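Local coordinates for putative branched-chain amino acid transport system substrate-binding protein (Rhodopseudomonas palustris, PDB 3TX6), which probably captures lignin-derived aromatic acids in the periplasm for an ABC transporter and binds 3-(4-hydroxy-phenyl)pyruvic acid, at residues 247-252 with 349-354; 125-130 with 149-154; 131-136 with 216-221; 26-31 with 45-50. All coordinates share one frame; numbering follows the deposited sequence.

Contact 1 of 4, residues 247-252 with 349-354; sequences PVMDPE and ILLTVK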
loop_
_atom_site.group_PDB
_atom_site.type_symbol
_atom_site.label_atom_id
_atom_site.label_comp_id
_atom_site.label_asym_id
_atom_site.label_seq_id
_atom_site.Cartn_x
_atom_site.Cartn_y
_atom_site.Cartn_z
ATOM N N PRO A 247 -5.066 -1.949 9.319
ATOM C CA PRO A 247 -6.082 -1.824 10.371
ATOM C C PRO A 247 -7.064 -0.695 10.151
ATOM O O PRO A 247 -8.098 -0.613 10.825
ATOM C CB PRO A 247 -5.260 -1.656 11.643
ATOM C CG PRO A 247 -3.929 -1.163 11.194
ATOM C CD PRO A 247 -3.695 -1.787 9.852
ATOM N N VAL A 248 -6.744 0.214 9.234
ATOM C CA VAL A 248 -7.648 1.332 8.925
ATOM C C VAL A 248 -8.986 0.846 8.430
ATOM O O VAL A 248 -9.965 1.583 8.461
ATOM C CB VAL A 248 -7.049 2.304 7.836
ATOM C CG1 VAL A 248 -7.068 1.684 6.419
ATOM C CG2 VAL A 248 -7.741 3.676 7.914
HETATM N N MSE A 249 -9.044 -0.379 7.958
HETATM C CA MSE A 249 -10.309 -0.868 7.470
HETATM C C MSE A 249 -11.282 -1.132 8.606
HETATM O O MSE A 249 -12.502 -1.181 8.366
HETATM C CB MSE A 249 -10.130 -2.105 6.617
HETATM C CG MSE A 249 -9.454 -1.787 5.289
HETATM SE SE MSE A 249 -10.494 -0.630 4.087
HETATM C CE MSE A 249 -11.714 -2.040 3.458
ATOM N N ASP A 250 -10.795 -1.270 9.840
ATOM C CA ASP A 250 -11.710 -1.449 10.994
ATOM C C ASP A 250 -11.190 -0.845 12.289
ATOM O O ASP A 250 -10.876 -1.576 13.214
ATOM C CB ASP A 250 -11.995 -2.952 11.165
ATOM C CG ASP A 250 -13.057 -3.261 12.206
ATOM O OD1 ASP A 250 -13.811 -2.374 12.604
ATOM O OD2 ASP A 250 -13.117 -4.439 12.637
ATOM N N PRO A 251 -11.171 0.500 12.390
ATOM C CA PRO A 251 -10.754 1.087 13.653
ATOM C C PRO A 251 -11.753 0.795 14.794
ATOM O O PRO A 251 -11.368 0.685 15.975
ATOM C CB PRO A 251 -10.689 2.587 13.348
ATOM C CG PRO A 251 -10.483 2.631 11.874
ATOM C CD PRO A 251 -11.301 1.510 11.333
ATOM N N GLU A 252 -13.012 0.686 14.442
ATOM C CA GLU A 252 -14.061 0.370 15.405
ATOM C C GLU A 252 -13.775 -0.942 16.161
ATOM O O GLU A 252 -14.114 -1.074 17.347
ATOM C CB GLU A 252 -15.430 0.271 14.699
ATOM C CG GLU A 252 -15.921 1.560 14.038
ATOM C CD GLU A 252 -15.447 1.781 12.615
ATOM O OE1 GLU A 252 -14.573 1.058 12.089
ATOM O OE2 GLU A 252 -15.939 2.734 12.015
ATOM N N ILE A 349 -4.409 -6.546 9.866
ATOM C CA ILE A 349 -5.513 -7.367 10.333
ATOM C C ILE A 349 -5.882 -8.255 9.194
ATOM O O ILE A 349 -5.433 -8.058 8.052
ATOM C CB ILE A 349 -6.729 -6.539 10.771
ATOM C CG1 ILE A 349 -7.335 -5.725 9.582
ATOM C CG2 ILE A 349 -6.361 -5.614 11.923
ATOM C CD1 ILE A 349 -8.606 -4.991 9.959
ATOM N N LEU A 350 -6.730 -9.225 9.478
ATOM C CA LEU A 350 -7.193 -10.112 8.453
ATOM C C LEU A 350 -8.691 -9.870 8.294
ATOM O O LEU A 350 -9.454 -9.814 9.289
ATOM C CB LEU A 350 -6.959 -11.558 8.879
ATOM C CG LEU A 350 -7.273 -12.650 7.823
ATOM C CD1 LEU A 350 -6.421 -12.585 6.553
ATOM C CD2 LEU A 350 -7.140 -14.042 8.450
ATOM N N LEU A 351 -9.100 -9.674 7.057
ATOM C CA LEU A 351 -10.530 -9.437 6.714
ATOM C C LEU A 351 -11.114 -10.581 6.003
ATOM O O LEU A 351 -10.445 -11.303 5.225
ATOM C CB LEU A 351 -10.692 -8.227 5.792
ATOM C CG LEU A 351 -10.307 -6.846 6.307
ATOM C CD1 LEU A 351 -10.436 -5.804 5.193
ATOM C CD2 LEU A 351 -11.150 -6.576 7.536
ATOM N N THR A 352 -12.413 -10.766 6.230
ATOM C CA THR A 352 -13.183 -11.582 5.330
ATOM C C THR A 352 -14.381 -10.747 4.834
ATOM O O THR A 352 -14.554 -9.605 5.239
ATOM C CB THR A 352 -13.579 -12.928 6.007
ATOM O OG1 THR A 352 -14.068 -13.827 5.030
ATOM C CG2 THR A 352 -14.621 -12.737 7.143
ATOM N N VAL A 353 -15.150 -11.319 3.909
ATOM C CA VAL A 353 -16.377 -10.719 3.375
ATOM C C VAL A 353 -17.559 -11.599 3.762
ATOM O O VAL A 353 -17.581 -12.796 3.438
ATOM C CB VAL A 353 -16.258 -10.559 1.862
ATOM C CG1 VAL A 353 -17.580 -10.090 1.282
ATOM C CG2 VAL A 353 -15.167 -9.551 1.521
ATOM N N LYS A 354 -18.512 -11.005 4.507
ATOM C CA LYS A 354 -19.760 -11.678 4.847
ATOM C C LYS A 354 -20.916 -10.705 4.617
ATOM O O LYS A 354 -20.850 -9.558 5.050
ATOM C CB LYS A 354 -19.782 -12.128 6.329
ATOM C CG LYS A 354 -18.599 -12.971 6.811
ATOM C CD LYS A 354 -18.471 -14.322 6.099
ATOM C CE LYS A 354 -19.455 -15.365 6.609
ATOM N NZ LYS A 354 -19.076 -16.680 6.035
#
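P247 lies against I349 at the start of strand 349-354, its CB 4.1 Å from I349 CG2. Proline suits the head of the 3-10 turn 247-249 because its ring fixes phi. Its carbonyl closes the turn, with D250 N 2.9 Å from P247 O. Next, M249, a selenomethionine in this crystal, crosses L351 at about a right angle and sets its CB 4.0 Å from L351 CD1; its flexible chain bends at chi2 and again at chi3. D250 gives only its methylene to the contact, CB lying 4.1 Å from I349 CD1, while its OD1 accepts the N-H of G253. With CG1 of I349 between the backbone N and the carbonyl carbon (chi1 63°), CG2 lies against P247 and CD1, at the end of the CG1 branch, reaches both P247 CA and D250 CB. With an alanine in place of I349, P247 and D250 would probably lose their shared apolar partner and a gap would open between turn and strand. Strand 349-354 runs antiparallel to its neighbours 242-245, which leads into this turn, and 357-360, where Y358 touches M249 and L351; P251 packs on helix 261-275.

Contact 2 of 4, residues 125-130 with 149-154; sequences VLYEHM and DLWFND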
loop_
_atom_site.group_PDB
_atom_site.type_symbol
_atom_site.label_atom_id
_atom_site.label_comp_id
_atom_site.label_asym_id
_atom_site.label_seq_id
_atom_site.Cartn_x
_atom_site.Cartn_y
_atom_site.Cartn_z
ATOM N N VAL A 125 0.332 -13.281 7.563
ATOM C CA VAL A 125 -1.017 -13.313 8.129
ATOM C C VAL A 125 -1.909 -14.225 7.287
ATOM O O VAL A 125 -2.763 -14.953 7.801
ATOM C CB VAL A 125 -1.612 -11.898 8.439
ATOM C CG1 VAL A 125 -2.229 -11.196 7.213
ATOM C CG2 VAL A 125 -2.623 -11.994 9.551
ATOM N N LEU A 126 -1.722 -14.237 5.990
ATOM C CA LEU A 126 -2.506 -15.110 5.120
ATOM C C LEU A 126 -2.122 -16.569 5.277
ATOM O O LEU A 126 -2.995 -17.439 5.381
ATOM C CB LEU A 126 -2.330 -14.713 3.666
ATOM C CG LEU A 126 -2.805 -13.295 3.249
ATOM C CD1 LEU A 126 -2.396 -13.021 1.789
ATOM C CD2 LEU A 126 -4.311 -13.141 3.449
ATOM N N TYR A 127 -0.824 -16.848 5.291
ATOM C CA TYR A 127 -0.364 -18.239 5.409
ATOM C C TYR A 127 -0.707 -18.831 6.796
ATOM O O TYR A 127 -0.988 -20.021 6.903
ATOM C CB TYR A 127 1.132 -18.413 5.116
ATOM C CG TYR A 127 1.662 -17.621 3.924
ATOM C CD1 TYR A 127 0.894 -17.445 2.795
ATOM C CD2 TYR A 127 2.940 -17.054 3.934
ATOM C CE1 TYR A 127 1.341 -16.683 1.737
ATOM C CE2 TYR A 127 3.403 -16.306 2.861
ATOM C CZ TYR A 127 2.586 -16.114 1.776
ATOM O OH TYR A 127 2.981 -15.364 0.681
ATOM N N GLU A 128 -0.643 -18.024 7.837
ATOM C CA GLU A 128 -1.018 -18.468 9.179
ATOM C C GLU A 128 -2.440 -18.968 9.163
ATOM O O GLU A 128 -2.738 -20.011 9.725
ATOM C CB GLU A 128 -0.861 -17.376 10.243
ATOM C CG GLU A 128 0.590 -17.144 10.669
ATOM C CD GLU A 128 0.783 -15.958 11.622
ATOM O OE1 GLU A 128 -0.155 -15.133 11.763
ATOM O OE2 GLU A 128 1.886 -15.855 12.234
ATOM N N HIS A 129 -3.332 -18.177 8.555
ATOM C CA HIS A 129 -4.707 -18.582 8.409
ATOM C C HIS A 129 -4.864 -19.838 7.619
ATOM O O HIS A 129 -5.647 -20.729 8.027
ATOM C CB HIS A 129 -5.518 -17.464 7.793
ATOM C CG HIS A 129 -6.970 -17.754 7.731
ATOM N ND1 HIS A 129 -7.535 -18.417 6.701
ATOM C CD2 HIS A 129 -7.991 -17.458 8.634
ATOM C CE1 HIS A 129 -8.871 -18.545 6.951
ATOM N NE2 HIS A 129 -9.141 -17.922 8.111
HETATM N N MSE A 130 -4.148 -19.951 6.498
HETATM C CA MSE A 130 -4.175 -21.177 5.691
HETATM C C MSE A 130 -3.894 -22.370 6.593
HETATM O O MSE A 130 -4.652 -23.324 6.597
HETATM C CB MSE A 130 -3.188 -21.081 4.513
HETATM C CG MSE A 130 -3.547 -20.055 3.410
HETATM SE SE MSE A 130 -2.125 -20.122 2.034
HETATM C CE MSE A 130 -2.682 -18.440 1.119
ATOM N N ASP A 149 5.913 -10.726 -8.572
ATOM C CA ASP A 149 7.114 -11.435 -8.179
ATOM C C ASP A 149 7.336 -11.361 -6.681
ATOM O O ASP A 149 7.652 -12.383 -6.040
ATOM C CB ASP A 149 8.354 -10.814 -8.866
ATOM C CG ASP A 149 8.422 -11.089 -10.386
ATOM O OD1 ASP A 149 7.653 -11.937 -10.899
ATOM O OD2 ASP A 149 9.244 -10.432 -11.081
ATOM N N LEU A 150 7.208 -10.175 -6.096
ATOM C CA LEU A 150 7.429 -10.081 -4.645
ATOM C C LEU A 150 6.481 -11.064 -3.927
ATOM O O LEU A 150 6.864 -11.757 -2.991
ATOM C CB LEU A 150 7.146 -8.704 -4.103
ATOM C CG LEU A 150 8.155 -7.611 -4.371
ATOM C CD1 LEU A 150 7.520 -6.232 -4.158
ATOM C CD2 LEU A 150 9.362 -7.827 -3.466
ATOM N N TRP A 151 5.247 -11.139 -4.384
ATOM C CA TRP A 151 4.234 -12.007 -3.730
ATOM C C TRP A 151 4.501 -13.457 -3.956
ATOM O O TRP A 151 4.454 -14.269 -3.010
ATOM C CB TRP A 151 2.848 -11.617 -4.203
ATOM C CG TRP A 151 2.234 -10.589 -3.281
ATOM C CD1 TRP A 151 1.969 -9.246 -3.521
ATOM C CD2 TRP A 151 1.766 -10.863 -1.950
ATOM N NE1 TRP A 151 1.394 -8.679 -2.430
ATOM C CE2 TRP A 151 1.280 -9.620 -1.415
ATOM C CE3 TRP A 151 1.749 -12.004 -1.141
ATOM C CZ2 TRP A 151 0.714 -9.540 -0.150
ATOM C CZ3 TRP A 151 1.181 -11.894 0.115
ATOM C CH2 TRP A 151 0.691 -10.692 0.604
ATOM N N PHE A 152 4.804 -13.808 -5.200
ATOM C CA PHE A 152 5.175 -15.201 -5.468
ATOM C C PHE A 152 6.408 -15.620 -4.692
ATOM O O PHE A 152 6.416 -16.699 -4.124
ATOM C CB PHE A 152 5.359 -15.514 -6.947
ATOM C CG PHE A 152 5.651 -16.957 -7.201
ATOM C CD1 PHE A 152 4.687 -17.931 -6.942
ATOM C CD2 PHE A 152 6.881 -17.345 -7.677
ATOM C CE1 PHE A 152 4.962 -19.265 -7.144
ATOM C CE2 PHE A 152 7.155 -18.678 -7.900
ATOM C CZ PHE A 152 6.193 -19.634 -7.639
ATOM N N ASN A 153 7.445 -14.800 -4.686
ATOM C CA ASN A 153 8.652 -15.171 -3.993
ATOM C C ASN A 153 8.408 -15.389 -2.502
ATOM O O ASN A 153 9.007 -16.291 -1.885
ATOM C CB ASN A 153 9.727 -14.120 -4.182
ATOM C CG ASN A 153 10.236 -14.045 -5.593
ATOM O OD1 ASN A 153 9.995 -14.933 -6.414
ATOM N ND2 ASN A 153 10.988 -12.982 -5.868
ATOM N N ASP A 154 7.531 -14.574 -1.937
ATOM C CA ASP A 154 7.185 -14.701 -0.532
ATOM C C ASP A 154 6.404 -16.010 -0.283
ATOM O O ASP A 154 6.641 -16.703 0.730
ATOM C CB ASP A 154 6.370 -13.478 -0.059
ATOM C CG ASP A 154 6.031 -13.542 1.423
ATOM O OD1 ASP A 154 6.978 -13.391 2.217
ATOM O OD2 ASP A 154 4.833 -13.787 1.789
#
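W151 reaches across to helix 125-130 with the six-membered part of its indole. L126 brings CD1 to 4.0 Å from W151 CH2, and the two side chains cross at about a right angle. The hydroxyl of Y127 lies instead at the indole edge, near the ring plane, with OH 3.9 Å from W151 CZ3. One turn further on, D154 supplies the polar half of the contact: its OD2 accepts the hydrogen of Y127 OH at 2.7 Å. The donor comes from the anti side of the carboxylate and stands 28° out of its plane, while OD2 keeps close to the tyrosine ring plane. D154 points this way because its CG is anti to the backbone N (chi1 -178°); OD1 is taken by Q158, so both oxygens of this buried acid have partners. A phenylalanine in place of Y127 would probably leave OD2 without its donor inside the packed interface. Large side chains suit this site because the helix segments are far apart, 13.0 Å between axes at a crossing angle of -40°. Helix 146-161 is the crossover of a beta-alpha-beta unit between the adjacent parallel strands 137-143 and 165-172, and helix 119-130 packs onto it; W151 also touches I119 and M122 of that helix, and L126 rests on A244 of strand 242-245.

Contact 3 of 4, residues 131-136 with 216-221; sequences KKNNIK and KGLIYQ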
loop_
_atom_site.group_PDB
_atom_site.type_symbol
_atom_site.label_atom_id
_atom_site.label_comp_id
_atom_site.label_asym_id
_atom_site.label_seq_id
_atom_site.Cartn_x
_atom_site.Cartn_y
_atom_site.Cartn_z
ATOM N N LYS A 131 -2.841 -22.303 7.406
ATOM C CA LYS A 131 -2.415 -23.446 8.219
ATOM C C LYS A 131 -3.267 -23.714 9.473
ATOM O O LYS A 131 -2.998 -24.651 10.263
ATOM C CB LYS A 131 -0.945 -23.341 8.611
ATOM C CG LYS A 131 0.031 -23.264 7.438
ATOM C CD LYS A 131 -0.115 -24.364 6.378
ATOM C CE LYS A 131 0.043 -25.781 6.944
ATOM N NZ LYS A 131 -0.258 -26.839 5.933
ATOM N N LYS A 132 -4.279 -22.891 9.663
ATOM C CA LYS A 132 -5.298 -23.116 10.645
ATOM C C LYS A 132 -6.571 -23.661 9.974
ATOM O O LYS A 132 -7.512 -24.082 10.668
ATOM C CB LYS A 132 -5.569 -21.815 11.434
ATOM C CG LYS A 132 -4.539 -21.515 12.544
ATOM C CD LYS A 132 -5.142 -21.644 13.957
ATOM C CE LYS A 132 -4.584 -22.817 14.769
ATOM N NZ LYS A 132 -5.132 -24.193 14.517
ATOM N N ASN A 133 -6.585 -23.716 8.646
ATOM C CA ASN A 133 -7.797 -24.059 7.916
ATOM C C ASN A 133 -7.584 -25.194 6.927
ATOM O O ASN A 133 -8.232 -25.271 5.884
ATOM C CB ASN A 133 -8.406 -22.811 7.267
ATOM C CG ASN A 133 -9.036 -21.891 8.285
ATOM O OD1 ASN A 133 -8.387 -20.983 8.818
ATOM N ND2 ASN A 133 -10.314 -22.153 8.604
ATOM N N ASN A 134 -6.698 -26.108 7.311
ATOM C CA ASN A 134 -6.492 -27.352 6.576
ATOM C C ASN A 134 -6.087 -27.101 5.141
ATOM O O ASN A 134 -6.506 -27.825 4.244
ATOM C CB ASN A 134 -7.717 -28.315 6.683
ATOM C CG ASN A 134 -7.354 -29.736 6.289
ATOM O OD1 ASN A 134 -6.178 -30.134 6.414
ATOM N ND2 ASN A 134 -8.327 -30.500 5.777
ATOM N N ILE A 135 -5.280 -26.057 4.924
ATOM C CA ILE A 135 -4.750 -25.830 3.583
ATOM C C ILE A 135 -3.373 -26.468 3.491
ATOM O O ILE A 135 -2.464 -26.059 4.218
ATOM C CB ILE A 135 -4.624 -24.350 3.262
ATOM C CG1 ILE A 135 -5.961 -23.662 3.530
ATOM C CG2 ILE A 135 -4.111 -24.157 1.820
ATOM C CD1 ILE A 135 -7.059 -24.184 2.677
ATOM N N LYS A 136 -3.215 -27.426 2.588
ATOM C CA LYS A 136 -1.904 -28.061 2.350
ATOM C C LYS A 136 -1.299 -27.633 1.018
ATOM O O LYS A 136 -0.115 -27.344 0.932
ATOM C CB LYS A 136 -2.024 -29.582 2.389
ATOM C CG LYS A 136 -2.555 -30.109 3.721
ATOM C CD LYS A 136 -2.834 -31.623 3.726
ATOM C CE LYS A 136 -3.467 -32.051 5.051
ATOM N NZ LYS A 136 -4.932 -32.248 4.967
ATOM N N LYS A 216 -13.651 -24.415 -5.336
ATOM C CA LYS A 216 -14.293 -24.487 -4.015
ATOM C C LYS A 216 -13.401 -24.192 -2.850
ATOM O O LYS A 216 -13.873 -24.045 -1.705
ATOM C CB LYS A 216 -14.930 -25.866 -3.777
ATOM C CG LYS A 216 -16.347 -26.024 -4.314
ATOM C CD LYS A 216 -16.352 -25.981 -5.833
ATOM C CE LYS A 216 -17.337 -26.961 -6.463
ATOM N NZ LYS A 216 -16.911 -27.303 -7.837
ATOM N N GLY A 217 -12.104 -24.095 -3.122
ATOM C CA GLY A 217 -11.128 -23.826 -2.071
ATOM C C GLY A 217 -11.181 -22.414 -1.550
ATOM O O GLY A 217 -11.916 -21.554 -2.086
ATOM N N LEU A 218 -10.431 -22.195 -0.461
ATOM C CA LEU A 218 -10.275 -20.864 0.083
ATOM C C LEU A 218 -9.502 -19.972 -0.903
ATOM O O LEU A 218 -8.533 -20.413 -1.524
ATOM C CB LEU A 218 -9.633 -20.879 1.482
ATOM C CG LEU A 218 -10.428 -21.513 2.648
ATOM C CD1 LEU A 218 -9.663 -21.451 3.974
ATOM C CD2 LEU A 218 -11.795 -20.822 2.784
ATOM N N ILE A 219 -9.960 -18.729 -1.071
ATOM C CA ILE A 219 -9.192 -17.725 -1.876
ATOM C C ILE A 219 -8.699 -16.586 -1.000
ATOM O O ILE A 219 -9.438 -16.081 -0.076
ATOM C CB ILE A 219 -10.050 -17.117 -3.007
ATOM C CG1 ILE A 219 -10.553 -18.210 -3.949
ATOM C CG2 ILE A 219 -9.275 -16.025 -3.782
ATOM C CD1 ILE A 219 -11.617 -17.726 -4.958
ATOM N N TYR A 220 -7.424 -16.247 -1.236
ATOM C CA TYR A 220 -6.720 -15.274 -0.442
ATOM C C TYR A 220 -6.308 -14.115 -1.330
ATOM O O TYR A 220 -5.856 -14.293 -2.492
ATOM C CB TYR A 220 -5.490 -15.923 0.229
ATOM C CG TYR A 220 -5.840 -16.923 1.347
ATOM C CD1 TYR A 220 -6.283 -18.242 1.079
ATOM C CD2 TYR A 220 -5.748 -16.547 2.656
ATOM C CE1 TYR A 220 -6.645 -19.103 2.123
ATOM C CE2 TYR A 220 -6.094 -17.422 3.702
ATOM C CZ TYR A 220 -6.545 -18.700 3.432
ATOM O OH TYR A 220 -6.857 -19.541 4.511
ATOM N N GLN A 221 -6.484 -12.922 -0.775
ATOM C CA GLN A 221 -6.210 -11.682 -1.514
ATOM C C GLN A 221 -5.189 -10.876 -0.757
ATOM O O GLN A 221 -5.180 -10.882 0.509
ATOM C CB GLN A 221 -7.469 -10.820 -1.757
ATOM C CG GLN A 221 -8.482 -11.397 -2.735
ATOM C CD GLN A 221 -8.112 -11.205 -4.195
ATOM O OE1 GLN A 221 -7.228 -10.398 -4.511
ATOM N NE2 GLN A 221 -8.813 -11.889 -5.109
#
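L218 projects its CD1 into the angle between I135 and N133, and these apolar touches carry the contact. The firm one is to I135, with L218 CD1 4.0 Å from I135 CD1; in the conformer described, N133 CB is 3.8 Å from L218 CD1, so CD1 touches a methyl and a methylene at once. Leucine suits the spot because its chain is extended beyond CB (chi2 -180°), which carries CD1 across to the loop. I135, buried and branched, fills the space on the inner side: its CG1 also comes 4.3 Å from OH of Y220. That hydroxyl is spoken for by H129 ND1, so Y220 can offer its apolar ring to the interior and still satisfy its polar end. The loop is braced within itself. NZ of K131 donates to I135 O at 2.9 Å and is shared with G163 O, while K136 NZ donates to N134 OD1 at 2.8 Å. N134 takes a left-handed backbone conformation, which asparagine tolerates better than most residues. This loop links helix 119-130 to strand 137-143, and strand 193-197 lies between 137-143 and 218-221 in the sheet; I135 and Y220 both touch A193 of that middle strand and M130 of the helix.

Contact 4 of 4, residues 26-31 with 45-50; sequences PERNAL and VIVLDD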
loop_
_atom_site.group_PDB
_atom_site.type_symbol
_atom_site.label_atom_id
_atom_site.label_comp_id
_atom_site.label_asym_id
_atom_site.label_seq_id
_atom_site.Cartn_x
_atom_site.Cartn_y
_atom_site.Cartn_z
ATOM N N PRO A 26 -8.502 7.830 -4.109
ATOM C CA PRO A 26 -8.582 8.062 -2.674
ATOM C C PRO A 26 -7.335 8.664 -2.025
ATOM O O PRO A 26 -7.419 9.401 -1.032
ATOM C CB PRO A 26 -8.836 6.646 -2.097
ATOM C CG PRO A 26 -9.469 5.899 -3.236
ATOM C CD PRO A 26 -8.767 6.419 -4.444
ATOM N N GLU A 27 -6.184 8.340 -2.604
ATOM C CA GLU A 27 -4.933 8.944 -2.146
ATOM C C GLU A 27 -4.925 10.446 -2.320
ATOM O O GLU A 27 -4.503 11.190 -1.408
ATOM C CB GLU A 27 -3.754 8.273 -2.856
ATOM C CG GLU A 27 -3.573 6.867 -2.326
ATOM C CD GLU A 27 -2.663 5.912 -3.074
ATOM O OE1 GLU A 27 -2.151 6.215 -4.147
ATOM O OE2 GLU A 27 -2.515 4.787 -2.522
ATOM N N ARG A 28 -5.378 10.906 -3.487
ATOM C CA ARG A 28 -5.485 12.332 -3.754
ATOM C C ARG A 28 -6.558 12.964 -2.862
ATOM O O ARG A 28 -6.343 14.016 -2.277
ATOM C CB ARG A 28 -5.816 12.560 -5.227
ATOM C CG ARG A 28 -6.186 13.996 -5.559
ATOM C CD ARG A 28 -6.049 14.269 -7.063
ATOM N NE ARG A 28 -6.394 15.647 -7.399
ATOM C CZ ARG A 28 -7.644 16.075 -7.564
ATOM N NH1 ARG A 28 -7.877 17.356 -7.852
ATOM N NH2 ARG A 28 -8.654 15.217 -7.430
ATOM N N ASN A 29 -7.702 12.310 -2.745
ATOM C CA ASN A 29 -8.793 12.870 -1.948
ATOM C C ASN A 29 -8.426 12.981 -0.459
ATOM O O ASN A 29 -8.890 13.873 0.236
ATOM C CB ASN A 29 -10.076 12.075 -2.113
ATOM C CG ASN A 29 -10.746 12.265 -3.456
ATOM O OD1 ASN A 29 -10.447 13.191 -4.180
ATOM N ND2 ASN A 29 -11.684 11.379 -3.768
ATOM N N ALA A 30 -7.585 12.079 0.047
ATOM C CA ALA A 30 -7.263 12.088 1.444
ATOM C C ALA A 30 -6.474 13.366 1.802
ATOM O O ALA A 30 -6.405 13.738 2.992
ATOM C CB ALA A 30 -6.436 10.844 1.813
ATOM N N LEU A 31 -5.857 13.999 0.799
ATOM C CA LEU A 31 -5.077 15.193 1.034
ATOM C C LEU A 31 -5.925 16.361 1.573
ATOM O O LEU A 31 -5.381 17.324 2.165
ATOM C CB LEU A 31 -4.380 15.634 -0.251
ATOM C CG LEU A 31 -3.424 14.595 -0.885
ATOM C CD1 LEU A 31 -2.927 15.091 -2.229
ATOM C CD2 LEU A 31 -2.277 14.281 0.065
ATOM N N VAL A 45 1.448 21.671 -1.328
ATOM C CA VAL A 45 1.305 20.305 -1.796
ATOM C C VAL A 45 0.907 20.379 -3.285
ATOM O O VAL A 45 -0.088 21.018 -3.674
ATOM C CB VAL A 45 0.230 19.543 -0.991
ATOM C CG1 VAL A 45 0.072 18.121 -1.521
ATOM C CG2 VAL A 45 0.558 19.535 0.495
ATOM N N ILE A 46 1.719 19.721 -4.101
ATOM C CA ILE A 46 1.572 19.684 -5.565
ATOM C C ILE A 46 1.277 18.254 -5.986
ATOM O O ILE A 46 2.040 17.350 -5.683
ATOM C CB ILE A 46 2.844 20.171 -6.280
ATOM C CG1 ILE A 46 3.238 21.565 -5.794
ATOM C CG2 ILE A 46 2.605 20.179 -7.782
ATOM C CD1 ILE A 46 4.710 21.840 -5.830
ATOM N N VAL A 47 0.099 18.048 -6.554
ATOM C CA VAL A 47 -0.413 16.717 -6.904
ATOM C C VAL A 47 -0.500 16.536 -8.381
ATOM O O VAL A 47 -1.012 17.403 -9.068
ATOM C CB VAL A 47 -1.793 16.435 -6.270
ATOM C CG1 VAL A 47 -2.151 14.958 -6.455
ATOM C CG2 VAL A 47 -1.747 16.822 -4.799
ATOM N N LEU A 48 0.029 15.433 -8.880
ATOM C CA LEU A 48 -0.049 15.098 -10.296
ATOM C C LEU A 48 -0.479 13.650 -10.478
ATOM O O LEU A 48 -0.159 12.814 -9.654
ATOM C CB LEU A 48 1.354 15.282 -10.943
ATOM C CG LEU A 48 1.859 16.739 -11.025
ATOM C CD1 LEU A 48 3.319 16.791 -11.546
ATOM C CD2 LEU A 48 0.949 17.664 -11.891
ATOM N N ASP A 49 -1.143 13.380 -11.588
ATOM C CA ASP A 49 -1.460 12.046 -12.038
ATOM C C ASP A 49 -0.302 11.504 -12.862
ATOM O O ASP A 49 0.223 12.208 -13.726
ATOM C CB ASP A 49 -2.699 12.147 -12.916
ATOM C CG ASP A 49 -3.195 10.829 -13.475
ATOM O OD1 ASP A 49 -2.969 9.746 -12.899
ATOM O OD2 ASP A 49 -3.851 10.920 -14.550
ATOM N N ASP A 50 -0.009 10.227 -12.685
ATOM C CA ASP A 50 0.908 9.541 -13.569
ATOM C C ASP A 50 0.265 8.412 -14.416
ATOM O O ASP A 50 0.967 7.763 -15.203
ATOM C CB ASP A 50 2.083 8.957 -12.793
ATOM C CG ASP A 50 1.654 8.135 -11.591
ATOM O OD1 ASP A 50 0.768 7.269 -11.733
ATOM O OD2 ASP A 50 2.300 8.322 -10.523
#
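L31 and V47 meet inside a beta-alpha-beta crossover of the periplasmic binding protein fold: strand 8-14 leads to helix 21-29, and the chain returns, after the short strand 37-38, as strand 41-49 parallel and next to 8-14. Packing is closest here. The two side chains reach toward each other tip to tip, and CD1 of L31 comes within 3.3 Å of CG2 of V47, so short that it may partly reflect the model and shows no more than close packing. The two methyls of V47 diverge: CG2 is anti to the carbonyl carbon, whereas CG1 is anti to the backbone N (chi1 -170°). The same CD1 of L31 lies at a more relaxed 4.3 Å from CG1 of V45, two residues back on the same strand face. Beta-branched valines suit the extended strand, and leucine gives the reach needed to cover them; inward, L31 also rests on I12 and on F291 of helix 282-304. The other side is looser and faces solvent. R28 is exposed and was modelled in two conformers, so its placement is less certain. In the conformer described its chain runs extended from CG to NE, which leads the charged guanidinium away from V47 toward solvent, with CG1 of V47 near the edge of that group. The apolar stem makes the touch: R28 CD is 4.0 Å from V47 CG1.

How the contacts relate
Contacts 1, 2 and 3 all belong to the lobe built on the seven-stranded sheet, whereas contact 4 lies in the lobe of the six-stranded one, its centre 30 Å from that of contact 2 and 37 Å from that of contact 3. Contacts 2 and 3 have centres about 12 Å apart and are directly joined: the ring of Y220 packs on the helix backbone, its CE2 3.5 Å from L126 O. Contact 1 also touches helix 119-130, L350 CD2 lying 3.5 Å from H129 CD2. The bound 3-(4-hydroxy-phenyl)pyruvic acid lies about 6 Å from the side chain of W151 in contact 2 and about 10 Å from that of M249 in contact 1.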